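Local coordinates for PhnB-like domain-containing protein (Pseudomonas aeruginosa, PDB 1U69) that is of unknown function but has the PhnB-like, glyoxalase-clan fold and has been proposed as a potential drug-resistance protein, at residues A[86-94]-A[146-154]; A[28-39]-A[50-60]. All blocks are in the same frame, centred on the assembly; numbering follows the deposited sequence.

Contact 1 of 2, residues A[86-94]-A[146-154]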
loop_
_atom_site.group_PDB
_atom_site.type_symbol
_atom_site.label_atom_id
_atom_site.label_comp_id
_atom_site.label_asym_id
_atom_site.label_seq_id
_atom_site.Cartn_x
_atom_site.Cartn_y
_atom_site.Cartn_z
ATOM N N ASP A 86 -15.514 9.262 -6.052
ATOM C CA ASP A 86 -16.731 9.964 -6.466
ATOM C C ASP A 86 -17.836 9.019 -6.937
ATOM O O ASP A 86 -17.640 7.805 -7.007
ATOM C CB ASP A 86 -16.404 11.018 -7.540
ATOM C CG ASP A 86 -15.745 10.439 -8.787
ATOM O OD1 ASP A 86 -15.955 9.265 -9.149
ATOM O OD2 ASP A 86 -15.002 11.128 -9.510
ATOM N N GLN A 87 -18.993 9.585 -7.283
ATOM C CA GLN A 87 -20.157 8.785 -7.633
ATOM C C GLN A 87 -19.947 8.100 -8.965
ATOM O O GLN A 87 -20.420 6.985 -9.159
ATOM C CB GLN A 87 -21.430 9.640 -7.667
ATOM C CG GLN A 87 -22.719 8.842 -7.677
ATOM C CD GLN A 87 -22.901 8.041 -6.412
ATOM O OE1 GLN A 87 -22.931 8.607 -5.326
ATOM N NE2 GLN A 87 -22.994 6.718 -6.546
ATOM N N ALA A 88 -19.254 8.774 -9.890
ATOM C CA ALA A 88 -19.008 8.223 -11.207
ATOM C C ALA A 88 -18.242 6.903 -11.128
ATOM O O ALA A 88 -18.620 5.932 -11.776
ATOM C CB ALA A 88 -18.251 9.229 -12.076
ATOM N N GLU A 89 -17.164 6.870 -10.352
ATOM C CA GLU A 89 -16.365 5.651 -10.225
ATOM C C GLU A 89 -17.153 4.590 -9.450
ATOM O O GLU A 89 -17.102 3.410 -9.783
ATOM C CB GLU A 89 -15.021 5.920 -9.531
ATOM C CG GLU A 89 -14.237 4.636 -9.265
ATOM C CD GLU A 89 -12.849 4.865 -8.698
ATOM O OE1 GLU A 89 -12.699 5.722 -7.806
ATOM O OE2 GLU A 89 -11.917 4.173 -9.148
ATOM N N THR A 90 -17.875 5.027 -8.421
ATOM C CA THR A 90 -18.741 4.141 -7.635
ATOM C C THR A 90 -19.709 3.420 -8.547
ATOM O O THR A 90 -19.783 2.209 -8.535
ATOM C CB THR A 90 -19.480 4.943 -6.537
ATOM O OG1 THR A 90 -18.520 5.596 -5.691
ATOM C CG2 THR A 90 -20.270 4.029 -5.593
ATOM N N ASP A 91 -20.432 4.164 -9.387
ATOM C CA ASP A 91 -21.396 3.557 -10.285
ATOM C C ASP A 91 -20.741 2.648 -11.301
ATOM O O ASP A 91 -21.241 1.565 -11.582
ATOM C CB ASP A 91 -22.193 4.634 -11.043
ATOM C CG ASP A 91 -23.049 5.473 -10.133
ATOM O OD1 ASP A 91 -23.188 5.129 -8.941
ATOM O OD2 ASP A 91 -23.612 6.520 -10.530
ATOM N N ARG A 92 -19.613 3.079 -11.850
ATOM C CA ARG A 92 -18.986 2.325 -12.927
ATOM C C ARG A 92 -18.555 0.954 -12.441
ATOM O O ARG A 92 -18.779 -0.048 -13.120
ATOM C CB ARG A 92 -17.791 3.080 -13.522
ATOM C CG ARG A 92 -17.211 2.384 -14.726
ATOM C CD ARG A 92 -15.954 3.056 -15.277
ATOM N NE ARG A 92 -14.717 2.789 -14.521
ATOM C CZ ARG A 92 -14.074 1.614 -14.489
ATOM N NH1 ARG A 92 -14.538 0.554 -15.158
ATOM N NH2 ARG A 92 -12.940 1.506 -13.793
ATOM N N LEU A 93 -17.942 0.904 -11.257
ATOM C CA LEU A 93 -17.384 -0.333 -10.742
ATOM C C LEU A 93 -18.484 -1.264 -10.249
ATOM O O LEU A 93 -18.462 -2.470 -10.519
ATOM C CB LEU A 93 -16.356 -0.028 -9.640
ATOM C CG LEU A 93 -15.062 0.655 -10.119
ATOM C CD1 LEU A 93 -14.072 0.776 -8.947
ATOM C CD2 LEU A 93 -14.435 -0.096 -11.266
ATOM N N TRP A 94 -19.437 -0.707 -9.534
ATOM C CA TRP A 94 -20.602 -1.467 -9.067
ATOM C C TRP A 94 -21.331 -2.120 -10.253
ATOM O O TRP A 94 -21.598 -3.322 -10.264
ATOM C CB TRP A 94 -21.539 -0.529 -8.314
ATOM C CG TRP A 94 -22.875 -1.126 -7.957
ATOM C CD1 TRP A 94 -23.992 -1.168 -8.737
ATOM C CD2 TRP A 94 -23.231 -1.759 -6.723
ATOM N NE1 TRP A 94 -25.024 -1.783 -8.073
ATOM C CE2 TRP A 94 -24.576 -2.164 -6.830
ATOM C CE3 TRP A 94 -22.544 -2.024 -5.534
ATOM C CZ2 TRP A 94 -25.252 -2.809 -5.797
ATOM C CZ3 TRP A 94 -23.203 -2.683 -4.527
ATOM C CH2 TRP A 94 -24.547 -3.056 -4.650
ATOM N N THR A 146 -29.783 1.596 4.277
ATOM C CA THR A 146 -30.902 1.728 3.320
ATOM C C THR A 146 -30.488 1.610 1.845
ATOM O O THR A 146 -31.323 1.789 0.945
ATOM C CB THR A 146 -31.646 3.090 3.512
ATOM O OG1 THR A 146 -30.813 4.173 3.083
ATOM C CG2 THR A 146 -31.901 3.380 4.959
HETATM N N MSE A 147 -29.216 1.296 1.591
HETATM C CA MSE A 147 -28.650 1.325 0.241
HETATM C C MSE A 147 -28.136 -0.024 -0.238
HETATM O O MSE A 147 -27.730 -0.845 0.569
HETATM C CB MSE A 147 -27.462 2.291 0.220
HETATM C CG MSE A 147 -27.840 3.713 0.579
HETATM SE SE MSE A 147 -26.270 4.819 0.786
HETATM C CE MSE A 147 -27.169 6.485 1.298
ATOM N N GLY A 148 -28.157 -0.241 -1.552
ATOM C CA GLY A 148 -27.311 -1.247 -2.184
ATOM C C GLY A 148 -26.044 -0.557 -2.663
ATOM O O GLY A 148 -25.070 -0.421 -1.923
ATOM N N ARG A 149 -26.068 -0.090 -3.907
ATOM C CA ARG A 149 -25.051 0.829 -4.407
ATOM C C ARG A 149 -25.064 2.087 -3.537
ATOM O O ARG A 149 -26.136 2.613 -3.219
ATOM C CB ARG A 149 -25.358 1.180 -5.869
ATOM C CG ARG A 149 -24.316 1.992 -6.597
ATOM C CD ARG A 149 -24.703 2.327 -8.029
ATOM N NE ARG A 149 -26.107 2.702 -8.120
ATOM C CZ ARG A 149 -26.597 3.917 -7.866
ATOM N NH1 ARG A 149 -25.803 4.929 -7.529
ATOM N NH2 ARG A 149 -27.909 4.126 -7.967
ATOM N N ILE A 150 -23.889 2.579 -3.158
ATOM C CA ILE A 150 -23.804 3.719 -2.240
ATOM C C ILE A 150 -24.027 5.022 -2.982
ATOM O O ILE A 150 -23.338 5.287 -3.967
ATOM C CB ILE A 150 -22.440 3.778 -1.534
ATOM C CG1 ILE A 150 -22.197 2.519 -0.685
ATOM C CG2 ILE A 150 -22.333 5.041 -0.660
ATOM C CD1 ILE A 150 -23.253 2.246 0.378
ATOM N N ASP A 151 -24.976 5.826 -2.490
ATOM C CA ASP A 151 -25.164 7.198 -2.967
ATOM C C ASP A 151 -24.476 8.161 -2.010
ATOM O O ASP A 151 -24.899 8.345 -0.870
ATOM C CB ASP A 151 -26.640 7.553 -3.096
ATOM C CG ASP A 151 -26.838 8.943 -3.660
ATOM O OD1 ASP A 151 -26.725 9.105 -4.897
ATOM O OD2 ASP A 151 -27.036 9.936 -2.931
ATOM N N ILE A 152 -23.384 8.743 -2.482
ATOM C CA ILE A 152 -22.490 9.545 -1.654
ATOM C C ILE A 152 -23.162 10.796 -1.078
ATOM O O ILE A 152 -22.952 11.141 0.083
ATOM C CB ILE A 152 -21.230 9.933 -2.456
ATOM C CG1 ILE A 152 -20.387 8.681 -2.749
ATOM C CG2 ILE A 152 -20.390 10.962 -1.684
ATOM C CD1 ILE A 152 -19.286 8.864 -3.781
ATOM N N ALA A 153 -23.962 11.467 -1.889
ATOM C CA ALA A 153 -24.640 12.691 -1.455
ATOM C C ALA A 153 -25.567 12.440 -0.265
ATOM O O ALA A 153 -25.653 13.264 0.647
ATOM C CB ALA A 153 -25.409 13.313 -2.619
ATOM N N THR A 154 -26.236 11.291 -0.262
ATOM C CA THR A 154 -27.160 10.942 0.812
ATOM C C THR A 154 -26.395 10.661 2.097
ATOM O O THR A 154 -26.833 11.028 3.187
ATOM C CB THR A 154 -27.994 9.710 0.416
ATOM O OG1 THR A 154 -28.825 10.016 -0.715
ATOM C CG2 THR A 154 -28.971 9.328 1.519
HETATM O O HOH W 1 -23.852 11.126 -4.950
#

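Contact 2 of 2, residues A[28-39]-A[50-60]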
loop_
_atom_site.group_PDB
_atom_site.type_symbol
_atom_site.label_atom_id
_atom_site.label_comp_id
_atom_site.label_asym_id
_atom_site.label_seq_id
_atom_site.Cartn_x
_atom_site.Cartn_y
_atom_site.Cartn_z
ATOM N N PHE A 28 -11.112 -2.866 -13.534
ATOM C CA PHE A 28 -10.589 -2.006 -12.489
ATOM C C PHE A 28 -9.356 -1.252 -12.966
ATOM O O PHE A 28 -8.599 -1.751 -13.801
ATOM C CB PHE A 28 -10.230 -2.848 -11.266
ATOM C CG PHE A 28 -11.395 -3.568 -10.675
ATOM C CD1 PHE A 28 -12.324 -2.885 -9.908
ATOM C CD2 PHE A 28 -11.558 -4.932 -10.869
ATOM C CE1 PHE A 28 -13.408 -3.564 -9.348
ATOM C CE2 PHE A 28 -12.643 -5.608 -10.334
ATOM C CZ PHE A 28 -13.563 -4.934 -9.576
ATOM N N PRO A 29 -9.112 -0.075 -12.398
ATOM C CA PRO A 29 -7.889 0.664 -12.703
ATOM C C PRO A 29 -6.658 -0.047 -12.150
ATOM O O PRO A 29 -6.781 -0.834 -11.186
ATOM C CB PRO A 29 -8.103 1.984 -11.964
ATOM C CG PRO A 29 -8.966 1.622 -10.821
ATOM C CD PRO A 29 -9.922 0.607 -11.371
ATOM N N ASP A 30 -5.487 0.241 -12.715
ATOM C CA ASP A 30 -4.213 -0.291 -12.208
ATOM C C ASP A 30 -4.279 -1.792 -11.924
ATOM O O ASP A 30 -3.883 -2.282 -10.855
ATOM C CB ASP A 30 -3.759 0.481 -10.957
ATOM C CG ASP A 30 -2.273 0.348 -10.703
ATOM O OD1 ASP A 30 -1.503 0.318 -11.670
ATOM O OD2 ASP A 30 -1.768 0.269 -9.564
ATOM N N SER A 31 -4.811 -2.527 -12.891
ATOM C CA SER A 31 -4.949 -3.971 -12.775
ATOM C C SER A 31 -4.491 -4.659 -14.065
ATOM O O SER A 31 -4.635 -4.109 -15.166
ATOM C CB SER A 31 -6.396 -4.328 -12.425
ATOM O OG SER A 31 -6.835 -3.637 -11.260
ATOM N N ALA A 32 -3.962 -5.866 -13.924
ATOM C CA ALA A 32 -3.349 -6.581 -15.034
ATOM C C ALA A 32 -3.215 -8.077 -14.802
ATOM O O ALA A 32 -3.023 -8.537 -13.668
ATOM C CB ALA A 32 -1.963 -5.993 -15.312
ATOM N N VAL A 33 -3.297 -8.825 -15.896
ATOM C CA VAL A 33 -2.929 -10.231 -15.933
ATOM C C VAL A 33 -1.408 -10.325 -16.130
ATOM O O VAL A 33 -0.847 -9.717 -17.054
ATOM C CB VAL A 33 -3.662 -10.976 -17.090
ATOM C CG1 VAL A 33 -3.237 -12.438 -17.162
ATOM C CG2 VAL A 33 -5.175 -10.850 -16.922
ATOM N N LEU A 34 -0.747 -11.099 -15.282
ATOM C CA LEU A 34 0.717 -11.111 -15.246
ATOM C C LEU A 34 1.351 -12.365 -15.849
ATOM O O LEU A 34 2.366 -12.275 -16.525
ATOM C CB LEU A 34 1.182 -10.897 -13.802
ATOM C CG LEU A 34 0.716 -9.595 -13.133
ATOM C CD1 LEU A 34 1.335 -9.453 -11.755
ATOM C CD2 LEU A 34 1.029 -8.385 -13.974
ATOM N N ALA A 35 0.749 -13.522 -15.615
ATOM C CA ALA A 35 1.310 -14.798 -16.065
ATOM C C ALA A 35 0.269 -15.897 -16.015
ATOM O O ALA A 35 -0.633 -15.865 -15.195
ATOM C CB ALA A 35 2.487 -15.182 -15.219
ATOM N N VAL A 36 0.398 -16.861 -16.923
ATOM C CA VAL A 36 -0.493 -18.014 -16.986
ATOM C C VAL A 36 0.362 -19.256 -16.847
ATOM O O VAL A 36 1.383 -19.391 -17.541
ATOM C CB VAL A 36 -1.265 -18.015 -18.305
ATOM C CG1 VAL A 36 -2.173 -19.237 -18.424
ATOM C CG2 VAL A 36 -2.065 -16.726 -18.417
ATOM N N HIS A 37 -0.032 -20.135 -15.924
ATOM C CA HIS A 37 0.740 -21.327 -15.586
ATOM C C HIS A 37 -0.097 -22.548 -15.883
ATOM O O HIS A 37 -1.177 -22.730 -15.321
ATOM C CB HIS A 37 1.127 -21.328 -14.115
ATOM C CG HIS A 37 1.983 -20.165 -13.726
ATOM N ND1 HIS A 37 3.217 -19.937 -14.294
ATOM C CD2 HIS A 37 1.778 -19.154 -12.849
ATOM C CE1 HIS A 37 3.739 -18.838 -13.781
ATOM N NE2 HIS A 37 2.887 -18.343 -12.900
ATOM N N ARG A 38 0.410 -23.406 -16.755
ATOM C CA ARG A 38 -0.346 -24.572 -17.160
ATOM C C ARG A 38 0.003 -25.773 -16.296
ATOM O O ARG A 38 1.085 -25.837 -15.719
ATOM C CB ARG A 38 -0.147 -24.844 -18.657
ATOM C CG ARG A 38 -1.005 -23.887 -19.477
ATOM C CD ARG A 38 -0.659 -23.754 -20.934
ATOM N NE ARG A 38 -1.370 -22.610 -21.509
ATOM C CZ ARG A 38 -2.673 -22.584 -21.820
ATOM N NH1 ARG A 38 -3.452 -23.648 -21.640
ATOM N NH2 ARG A 38 -3.205 -21.480 -22.332
ATOM N N ALA A 39 -0.951 -26.695 -16.170
ATOM C CA ALA A 39 -0.805 -27.868 -15.313
ATOM C C ALA A 39 0.234 -28.802 -15.925
ATOM O O ALA A 39 0.114 -29.155 -17.097
ATOM C CB ALA A 39 -2.121 -28.578 -15.182
ATOM N N ASP A 50 -3.848 -27.690 -19.273
ATOM C CA ASP A 50 -4.932 -26.760 -18.941
ATOM C C ASP A 50 -4.360 -25.648 -18.080
ATOM O O ASP A 50 -3.293 -25.807 -17.496
ATOM C CB ASP A 50 -6.063 -27.479 -18.186
ATOM C CG ASP A 50 -6.937 -28.335 -19.092
ATOM O OD1 ASP A 50 -6.813 -28.279 -20.332
ATOM O OD2 ASP A 50 -7.795 -29.092 -18.639
ATOM N N VAL A 51 -5.057 -24.522 -18.003
ATOM C CA VAL A 51 -4.650 -23.431 -17.118
ATOM C C VAL A 51 -4.821 -23.886 -15.662
ATOM O O VAL A 51 -5.914 -24.293 -15.247
ATOM C CB VAL A 51 -5.469 -22.146 -17.372
ATOM C CG1 VAL A 51 -5.143 -21.068 -16.314
ATOM C CG2 VAL A 51 -5.228 -21.609 -18.786
ATOM N N LEU A 52 -3.729 -23.860 -14.907
ATOM C CA LEU A 52 -3.758 -24.252 -13.500
ATOM C C LEU A 52 -3.866 -23.014 -12.607
ATOM O O LEU A 52 -4.763 -22.928 -11.762
ATOM C CB LEU A 52 -2.521 -25.080 -13.145
ATOM C CG LEU A 52 -2.361 -25.531 -11.696
ATOM C CD1 LEU A 52 -3.521 -26.408 -11.299
ATOM C CD2 LEU A 52 -1.046 -26.259 -11.500
ATOM N N THR A 53 -2.947 -22.068 -12.778
ATOM C CA THR A 53 -3.053 -20.777 -12.091
ATOM C C THR A 53 -2.814 -19.606 -13.027
ATOM O O THR A 53 -2.180 -19.729 -14.079
ATOM C CB THR A 53 -2.076 -20.645 -10.911
ATOM O OG1 THR A 53 -0.714 -20.762 -11.370
ATOM C CG2 THR A 53 -2.278 -21.736 -9.871
ATOM N N VAL A 54 -3.288 -18.449 -12.585
ATOM C CA VAL A 54 -3.080 -17.189 -13.293
ATOM C C VAL A 54 -2.650 -16.149 -12.262
ATOM O O VAL A 54 -3.366 -15.907 -11.287
ATOM C CB VAL A 54 -4.371 -16.706 -13.968
ATOM C CG1 VAL A 54 -4.114 -15.400 -14.693
ATOM C CG2 VAL A 54 -4.950 -17.774 -14.927
ATOM N N GLU A 55 -1.481 -15.558 -12.463
ATOM C CA GLU A 55 -1.043 -14.442 -11.629
ATOM C C GLU A 55 -1.661 -13.170 -12.174
ATOM O O GLU A 55 -1.646 -12.933 -13.372
ATOM C CB GLU A 55 0.479 -14.320 -11.607
ATOM C CG GLU A 55 1.232 -15.516 -11.041
ATOM C CD GLU A 55 2.738 -15.317 -11.127
ATOM O OE1 GLU A 55 3.224 -14.235 -10.733
ATOM O OE2 GLU A 55 3.432 -16.211 -11.613
ATOM N N PHE A 56 -2.231 -12.355 -11.293
ATOM C CA PHE A 56 -2.768 -11.061 -11.688
ATOM C C PHE A 56 -2.670 -10.076 -10.544
ATOM O O PHE A 56 -2.353 -10.469 -9.433
ATOM C CB PHE A 56 -4.201 -11.186 -12.233
ATOM C CG PHE A 56 -5.257 -11.601 -11.211
ATOM C CD1 PHE A 56 -6.061 -10.651 -10.589
ATOM C CD2 PHE A 56 -5.493 -12.945 -10.933
ATOM C CE1 PHE A 56 -7.050 -11.043 -9.680
ATOM C CE2 PHE A 56 -6.500 -13.321 -10.056
ATOM C CZ PHE A 56 -7.264 -12.369 -9.435
ATOM N N ARG A 57 -2.856 -8.794 -10.837
ATOM C CA ARG A 57 -2.794 -7.761 -9.809
ATOM C C ARG A 57 -4.024 -6.916 -9.916
ATOM O O ARG A 57 -4.403 -6.522 -11.024
ATOM C CB ARG A 57 -1.549 -6.884 -9.984
ATOM C CG ARG A 57 -1.283 -5.905 -8.838
ATOM C CD ARG A 57 -0.066 -5.027 -9.065
ATOM N NE ARG A 57 -0.037 -4.667 -10.471
ATOM C CZ ARG A 57 0.822 -5.149 -11.371
ATOM N NH1 ARG A 57 1.819 -5.972 -11.028
ATOM N NH2 ARG A 57 0.716 -4.767 -12.626
ATOM N N VAL A 58 -4.673 -6.634 -8.788
ATOM C CA VAL A 58 -5.805 -5.709 -8.787
ATOM C C VAL A 58 -5.589 -4.560 -7.814
ATOM O O VAL A 58 -5.593 -4.753 -6.617
ATOM C CB VAL A 58 -7.183 -6.401 -8.498
ATOM C CG1 VAL A 58 -7.606 -7.207 -9.690
ATOM C CG2 VAL A 58 -7.151 -7.287 -7.274
HETATM N N MSE A 59 -5.346 -3.370 -8.347
HETATM C CA MSE A 59 -5.236 -2.163 -7.534
HETATM C C MSE A 59 -4.268 -2.331 -6.348
HETATM O O MSE A 59 -4.600 -1.988 -5.210
HETATM C CB MSE A 59 -6.627 -1.744 -7.054
HETATM C CG MSE A 59 -7.525 -1.281 -8.187
HETATM SE SE MSE A 59 -9.374 -1.101 -7.654
HETATM C CE MSE A 59 -9.923 -3.010 -7.576
ATOM N N GLY A 60 -3.069 -2.829 -6.639
ATOM C CA GLY A 60 -2.008 -2.920 -5.642
ATOM C C GLY A 60 -1.890 -4.269 -4.969
ATOM O O GLY A 60 -0.914 -4.507 -4.237
HETATM O O HOH W 2 -1.836 -2.578 -9.257
HETATM O O HOH W 3 -1.442 -3.081 -12.488
#

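Contact 1 of 2, residues A[86-94]-A[146-154]
Over one face of the Trp94 indole lies the aliphatic start of Arg149, its CB 3.6 Å from the centroid of the five-membered ring in a CH-pi contact, while the backbone N of Arg149 sits over the same face farther along the six-membered ring. The Arg149 chain, bent at chi3 (41°), then turns its guanidinium to stand steeply against the indole, with Trp94 CD1 at its edge. This is where the loop leading into helix 152-159, in the C-terminal part of the chain, lies along helix 87-99 of the glyoxalase-type fold. Asp91 OD1 is gripped from opposite faces of its carboxylate: Arg149 NH1 comes in at 3.0 Å as a bent salt bridge (131° at the hydrogen), and Gln87 NE2 approaches on the syn side. Gln87, with CG anti to the backbone N (chi1 -165°) and the chain bent at chi2, presents its amide to the loop backbone. NE2 donates to Ile150 O at 3.0 Å, exactly in the amide plane, and OE1 accepts from Ile152 N at 2.9 Å, nearly straight. The three bonds fix the rotation of the amide. Ile152 packs beside it, CD1 3.5 Å from Asp86 C, and also touches Pro122 of strand 117-122. Asp151 caps helix 152-159, and a water links that helix's first turn to the contact, donating to Gln87 OE1 at 2.7 Å and accepting from Ala153 N.

Contact 2 of 2, residues A[28-39]-A[50-60]
Val33, Val36 and Val54 form the apolar centre of this antiparallel beta hairpin and Val51 joins it at the edge, Val33 CG1 meeting Val54 CG1 at 4.0 Å and Val36 CG1 meeting Val51 CG2 at 3.9 Å. Phe56 and Val58 continue the same face, where helix 17-27 covers Val54, Phe56 and Val58 through Ala21 and Tyr24. At one end the selenomethionine Met59, bent at chi3 (-75°), puts its methyl CE 3.3 Å from Phe28 CD1, while SE makes an oblique Met-aromatic contact with the same ring, 5.1 Å from its centroid; Phe28 also stacks on Trp118. Strands 31-38 and 51-58 run at 158° to each other, and two classic beta bulges interrupt their ladder. In one, Leu34 N donates to Glu55 O at 2.8 Å and Ala35 N adds a weak bond to the same oxygen; in the other, His37 O accepts from both Leu52 N and Thr53 N. On the opposite face, Leu34 lays its methyls against the Arg57 guanidinium, CD1 3.6 Å from NH1. Ala35, His37, Thr53 and Glu55 share that face. The extended Glu55 chain carries OE2 to His37 NE2, 2.5 Å away, where the anti lone pair accepts in the ring plane at 172°; ring and carboxylate are nearly coplanar. Thr53 OG1, set between its own backbone N and carbonyl carbon, lies at the ring edge, 3.3 Å from His37 CD2. Beyond the Met59 end, a water joins Asp30 O to Gly60 N, and Asp30 forms salt bridges with Arg123 of the third subunit and Lys6 of the fourth. With NE2 given to Glu55, the His37 imidazole is fixed in rotation, and a side-chain bond supplements the ladder between the strands.

In the fold
The two contacts lie in series along the chain and on opposite sides of its centre, their centres about 27 Å apart. Contact 2 forms the edge hairpin of the four-stranded sheet that includes strands 7-13 and 61-67, whereas contact 1 flanks the second sheet, that of strands 78-84 and 117-122. They meet where helix 87-99 passes the turn before strand 31-38: Leu93 CD2 packs on Phe28 CD1 at 3.8 Å, and Arg92 NH2 lies 4.0 Å from Pro29 CD, while Arg92 NH1 bonds to Thr27 O. Lys6 of the second subunit reaches both, bridging to Glu89 and packing on Pro29. No ligand marks an active site here.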